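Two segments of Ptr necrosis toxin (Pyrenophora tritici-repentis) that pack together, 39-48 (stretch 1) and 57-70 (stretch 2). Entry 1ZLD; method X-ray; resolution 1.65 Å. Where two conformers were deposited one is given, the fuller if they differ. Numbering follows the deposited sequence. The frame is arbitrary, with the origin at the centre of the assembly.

Stretch 1 39-48: ELNNFITIGL
Stretch 2 (57-70) RVNIRNTGRTNRLI

The most distinctive feature of this contact lies where the ladder between the two stretches ends: Gly 64 packs against the ring of Phe 43, its CA 3.9 Å from Phe 43 CD1. A CB modelled on Gly 64 would come within 2.8 Å of Phe 43 CD1, a clash; glycine therefore fits. Phe 43 (m, chi2 -77°) is exposed, with Thr 63 OG1 at its ring edge, 3.8 Å from Phe 43 CD1. Water 1 joins the loop at Asn 41 to the start of strand 67-70, accepting from Asn 41 ND2 and Asn 67 ND2, each at 2.9 Å.

Between this end and the far one, strand 44-48 runs antiparallel to strand 57-62, their axes at 159° and 4.6 Å apart at closest approach. Ile 44 pairs with Asn 62, Thr 45 with Arg 61, Ile 46 with Ile 60, Gly 47 with Asn 59 and Leu 48 with Val 58, with CA-CA separations of 4.5 to 5.2 Å. Phi and psi stay extended, near -115/130. Two pairs bond in both directions: Thr 45 N to Arg 61 O at 2.9 Å and Arg 61 N to Thr 45 O at 3.0 Å; Gly 47 N to Asn 59 O and Asn 59 N to Gly 47 O, both at 2.8 Å. Thr 63 N to Phe 43 O, 2.9 Å, extends the ladder by one bond. Between these rungs CA-H groups approach carbonyls, as where Ile 44 CA lies 3.3 Å from Arg 61 O.

The sheet face bearing Ile 44, Ile 46, Leu 48, Val 58, Ile 60 and Asn 62 is largely apolar. Ile 46 (m, m) places CG2 3.8 Å from Val 58 CG1 and CD1 4.1 Å from Ile 60 CG2; Leu 48 (m, t) brings CD2 within 3.8 Å of Val 58 CG2. Strand 67-70 adds Leu 69 (t, p), whose CD1 is 3.8 Å from Leu 40 CD1, while Ile 44 (m, t) reaches Asn 67 CB with CD1 at 3.6 Å. Branched aliphatic chains fill this layer, and in all 716 Å² is buried between the stretches.

The other face carries Thr 45 (m), Arg 61 and Asn 59 (m), with Gly 47 opposite Asn 59. Arg 61 is extended (t, t, t) and exposed. Water 3 accepts a weak hydrogen bond from Arg 61 NH1 at 3.2 Å, is placed to donate to Phe 43 O, 3.0 Å away, and lies at hydrogen-bond distance, 3.1 Å, from Thr 45 OG1.

Within each stretch, an asparagine side chain turns back onto the backbone and shapes the loop. Asn 41 (chi1 68°, p; chi2 13°) accepts two hydrogen bonds at OD1, from Phe 43 N at 2.8 Å and from Ile 44 N at 2.9 Å. Asn 62 (chi1 t, chi2 5°) accepts at OD1 from Gly 64 N at 2.9 Å and donates from ND2 to Arg 65 O at 3.0 Å, so its amide fixes the turn that follows. A short polar side chain with both a donor and an acceptor suits this buried site.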

# COMPACT_ATOMS: atom_id res chain seq x y z
N GLU A 39 -11.32 -0.78 -2.31
CA GLU A 39 -11.92 -2.04 -1.82
C GLU A 39 -11.11 -3.17 -2.44
O GLU A 39 -11.24 -3.44 -3.66
CB GLU A 39 -13.42 -2.11 -2.14
CG GLU A 39 -14.22 -1.02 -1.40
CD GLU A 39 -15.70 -0.97 -1.75
OE1 GLU A 39 -16.18 -1.79 -2.56
OE2 GLU A 39 -16.41 -0.11 -1.18
N LEU A 40 -10.30 -3.86 -1.64
CA LEU A 40 -9.44 -4.90 -2.20
C LEU A 40 -10.14 -6.23 -2.35
O LEU A 40 -9.79 -7.04 -3.22
CB LEU A 40 -8.15 -5.05 -1.39
CG LEU A 40 -7.24 -3.81 -1.40
CD1 LEU A 40 -5.96 -4.10 -0.57
CD2 LEU A 40 -6.84 -3.39 -2.83
N ASN A 41 -11.13 -6.49 -1.50
CA ASN A 41 -12.08 -7.60 -1.75
C ASN A 41 -13.38 -7.29 -1.03
O ASN A 41 -13.57 -6.15 -0.56
CB ASN A 41 -11.49 -8.98 -1.35
CG ASN A 41 -11.29 -9.15 0.16
OD1 ASN A 41 -11.80 -8.36 0.96
ND2 ASN A 41 -10.54 -10.17 0.55
N ASN A 42 -14.29 -8.26 -0.94
CA ASN A 42 -15.59 -8.00 -0.32
C ASN A 42 -15.53 -7.67 1.18
O ASN A 42 -16.49 -7.15 1.75
CB ASN A 42 -16.55 -9.19 -0.55
CG ASN A 42 -17.01 -9.29 -2.00
OD1 ASN A 42 -16.96 -8.31 -2.76
ND2 ASN A 42 -17.46 -10.47 -2.39
N PHE A 43 -14.39 -7.95 1.81
CA PHE A 43 -14.27 -7.84 3.26
C PHE A 43 -13.36 -6.68 3.68
O PHE A 43 -13.50 -6.17 4.79
CB PHE A 43 -13.70 -9.14 3.85
CG PHE A 43 -14.55 -10.36 3.54
CD1 PHE A 43 -15.72 -10.60 4.23
CD2 PHE A 43 -14.17 -11.26 2.55
CE1 PHE A 43 -16.51 -11.71 3.94
CE2 PHE A 43 -14.95 -12.39 2.26
CZ PHE A 43 -16.12 -12.61 2.95
N ILE A 44 -12.43 -6.27 2.82
CA ILE A 44 -11.34 -5.39 3.23
C ILE A 44 -11.29 -4.13 2.39
O ILE A 44 -11.22 -4.18 1.17
CB ILE A 44 -9.99 -6.14 3.16
CG1 ILE A 44 -10.00 -7.28 4.20
CG2 ILE A 44 -8.81 -5.15 3.37
CD1 ILE A 44 -8.79 -8.19 4.16
N THR A 45 -11.38 -3.00 3.09
CA THR A 45 -11.19 -1.69 2.51
C THR A 45 -9.89 -1.11 3.08
O THR A 45 -9.69 -1.15 4.31
CB THR A 45 -12.34 -0.81 2.93
OG1 THR A 45 -13.57 -1.36 2.41
CG2 THR A 45 -12.22 0.57 2.25
N ILE A 46 -9.02 -0.59 2.21
CA ILE A 46 -7.77 0.05 2.65
C ILE A 46 -7.77 1.51 2.22
O ILE A 46 -7.88 1.81 1.04
CB ILE A 46 -6.55 -0.62 2.05
CG1 ILE A 46 -6.49 -2.11 2.42
CG2 ILE A 46 -5.25 0.14 2.45
CD1 ILE A 46 -6.16 -2.37 3.89
N GLY A 47 -7.68 2.41 3.20
CA GLY A 47 -7.46 3.82 2.89
C GLY A 47 -5.97 4.11 3.05
O GLY A 47 -5.30 3.55 3.95
N LEU A 48 -5.43 4.95 2.19
CA LEU A 48 -4.05 5.43 2.39
C LEU A 48 -4.11 6.94 2.47
O LEU A 48 -4.84 7.58 1.71
CB LEU A 48 -3.14 5.05 1.21
CG LEU A 48 -2.96 3.54 0.98
CD1 LEU A 48 -2.09 3.36 -0.28
CD2 LEU A 48 -2.36 2.84 2.22
N ARG A 57 -0.26 6.89 6.41
CA ARG A 57 -1.12 6.08 7.26
C ARG A 57 -1.96 5.13 6.42
O ARG A 57 -2.56 5.51 5.41
CB ARG A 57 -2.06 6.95 8.11
CG ARG A 57 -2.91 6.09 9.07
CD ARG A 57 -3.70 6.88 10.11
NE ARG A 57 -2.88 7.70 11.00
CZ ARG A 57 -2.36 7.31 12.15
NH1 ARG A 57 -2.53 6.06 12.59
NH2 ARG A 57 -1.66 8.18 12.88
N VAL A 58 -2.02 3.88 6.88
CA VAL A 58 -2.83 2.84 6.25
C VAL A 58 -4.01 2.65 7.18
O VAL A 58 -3.82 2.27 8.35
CB VAL A 58 -2.03 1.53 6.19
CG1 VAL A 58 -2.89 0.48 5.46
CG2 VAL A 58 -0.75 1.72 5.42
N ASN A 59 -5.23 2.83 6.67
CA ASN A 59 -6.45 2.71 7.47
C ASN A 59 -7.17 1.47 6.98
O ASN A 59 -7.36 1.32 5.78
CB ASN A 59 -7.32 3.96 7.26
CG ASN A 59 -6.69 5.20 7.86
OD1 ASN A 59 -6.43 5.25 9.04
ND2 ASN A 59 -6.42 6.21 7.02
N ILE A 60 -7.51 0.57 7.90
CA ILE A 60 -8.04 -0.76 7.51
C ILE A 60 -9.44 -0.93 8.04
O ILE A 60 -9.71 -0.62 9.21
CB ILE A 60 -7.15 -1.86 8.14
CG1 ILE A 60 -5.66 -1.57 7.87
CG2 ILE A 60 -7.57 -3.24 7.60
CD1 ILE A 60 -4.78 -2.03 8.99
N ARG A 61 -10.36 -1.42 7.20
CA ARG A 61 -11.61 -1.97 7.70
C ARG A 61 -11.70 -3.38 7.16
O ARG A 61 -11.67 -3.57 5.95
CB ARG A 61 -12.82 -1.15 7.22
CG ARG A 61 -14.13 -1.66 7.77
CD ARG A 61 -15.33 -0.93 7.13
NE ARG A 61 -16.62 -1.42 7.61
CZ ARG A 61 -17.54 -2.01 6.85
NH1 ARG A 61 -17.31 -2.19 5.55
NH2 ARG A 61 -18.69 -2.42 7.39
N ASN A 62 -11.80 -4.35 8.06
CA ASN A 62 -11.86 -5.75 7.68
C ASN A 62 -13.04 -6.38 8.37
O ASN A 62 -13.06 -6.50 9.60
CB ASN A 62 -10.55 -6.47 8.05
CG ASN A 62 -10.55 -7.94 7.64
OD1 ASN A 62 -11.50 -8.42 7.00
ND2 ASN A 62 -9.49 -8.66 8.02
N THR A 63 -14.05 -6.78 7.59
CA THR A 63 -15.25 -7.37 8.21
C THR A 63 -15.20 -8.88 8.22
O THR A 63 -16.17 -9.54 8.62
CB THR A 63 -16.51 -6.91 7.44
OG1 THR A 63 -16.42 -7.36 6.09
CG2 THR A 63 -16.55 -5.41 7.33
N GLY A 64 -14.09 -9.45 7.78
CA GLY A 64 -13.93 -10.91 7.66
C GLY A 64 -12.72 -11.44 8.42
O GLY A 64 -12.28 -10.83 9.38
N ARG A 65 -12.19 -12.58 7.99
CA ARG A 65 -11.09 -13.21 8.71
C ARG A 65 -9.76 -12.48 8.49
O ARG A 65 -9.63 -11.64 7.58
CB ARG A 65 -10.98 -14.70 8.38
CG ARG A 65 -10.87 -15.05 6.90
CD ARG A 65 -9.45 -15.21 6.37
NE ARG A 65 -9.42 -15.22 4.91
CZ ARG A 65 -8.38 -14.88 4.15
NH1 ARG A 65 -7.22 -14.49 4.69
NH2 ARG A 65 -8.50 -14.93 2.83
N THR A 66 -8.77 -12.80 9.32
CA THR A 66 -7.47 -12.16 9.21
C THR A 66 -6.89 -12.41 7.81
O THR A 66 -6.95 -13.55 7.31
CB THR A 66 -6.53 -12.73 10.28
OG1 THR A 66 -7.02 -12.39 11.58
CG2 THR A 66 -5.13 -12.05 10.22
N ASN A 67 -6.31 -11.36 7.23
CA ASN A 67 -5.64 -11.45 5.94
C ASN A 67 -4.31 -10.70 6.09
O ASN A 67 -3.83 -10.50 7.23
CB ASN A 67 -6.53 -10.87 4.84
CG ASN A 67 -6.20 -11.40 3.43
OD1 ASN A 67 -5.04 -11.63 3.10
ND2 ASN A 67 -7.24 -11.58 2.60
N ARG A 68 -3.67 -10.32 4.99
CA ARG A 68 -2.35 -9.69 5.05
C ARG A 68 -2.22 -8.72 3.88
O ARG A 68 -2.66 -9.03 2.77
CB ARG A 68 -1.24 -10.75 4.98
CG ARG A 68 0.18 -10.18 4.81
CD ARG A 68 1.27 -11.22 5.08
NE ARG A 68 1.01 -11.71 6.42
CZ ARG A 68 1.49 -11.16 7.54
NH1 ARG A 68 2.40 -10.19 7.51
NH2 ARG A 68 1.08 -11.63 8.70
N LEU A 69 -1.62 -7.55 4.14
CA LEU A 69 -1.37 -6.57 3.10
C LEU A 69 0.10 -6.65 2.71
O LEU A 69 0.95 -6.64 3.61
CB LEU A 69 -1.67 -5.16 3.60
CG LEU A 69 -1.70 -4.08 2.50
CD1 LEU A 69 -2.88 -4.33 1.56
CD2 LEU A 69 -1.82 -2.72 3.17
N ILE A 70 0.40 -6.66 1.41
CA ILE A 70 1.82 -6.77 0.97
C ILE A 70 2.09 -5.55 0.10
O ILE A 70 1.36 -5.31 -0.89
CB ILE A 70 2.05 -8.06 0.18
CG1 ILE A 70 1.72 -9.29 1.03
CG2 ILE A 70 3.51 -8.11 -0.33
CD1 ILE A 70 1.63 -10.60 0.25
O HOH W 1 -10.11 -11.45 3.10
O HOH W 2 -16.52 -5.14 3.94
O HOH W 3 -14.50 -3.38 4.57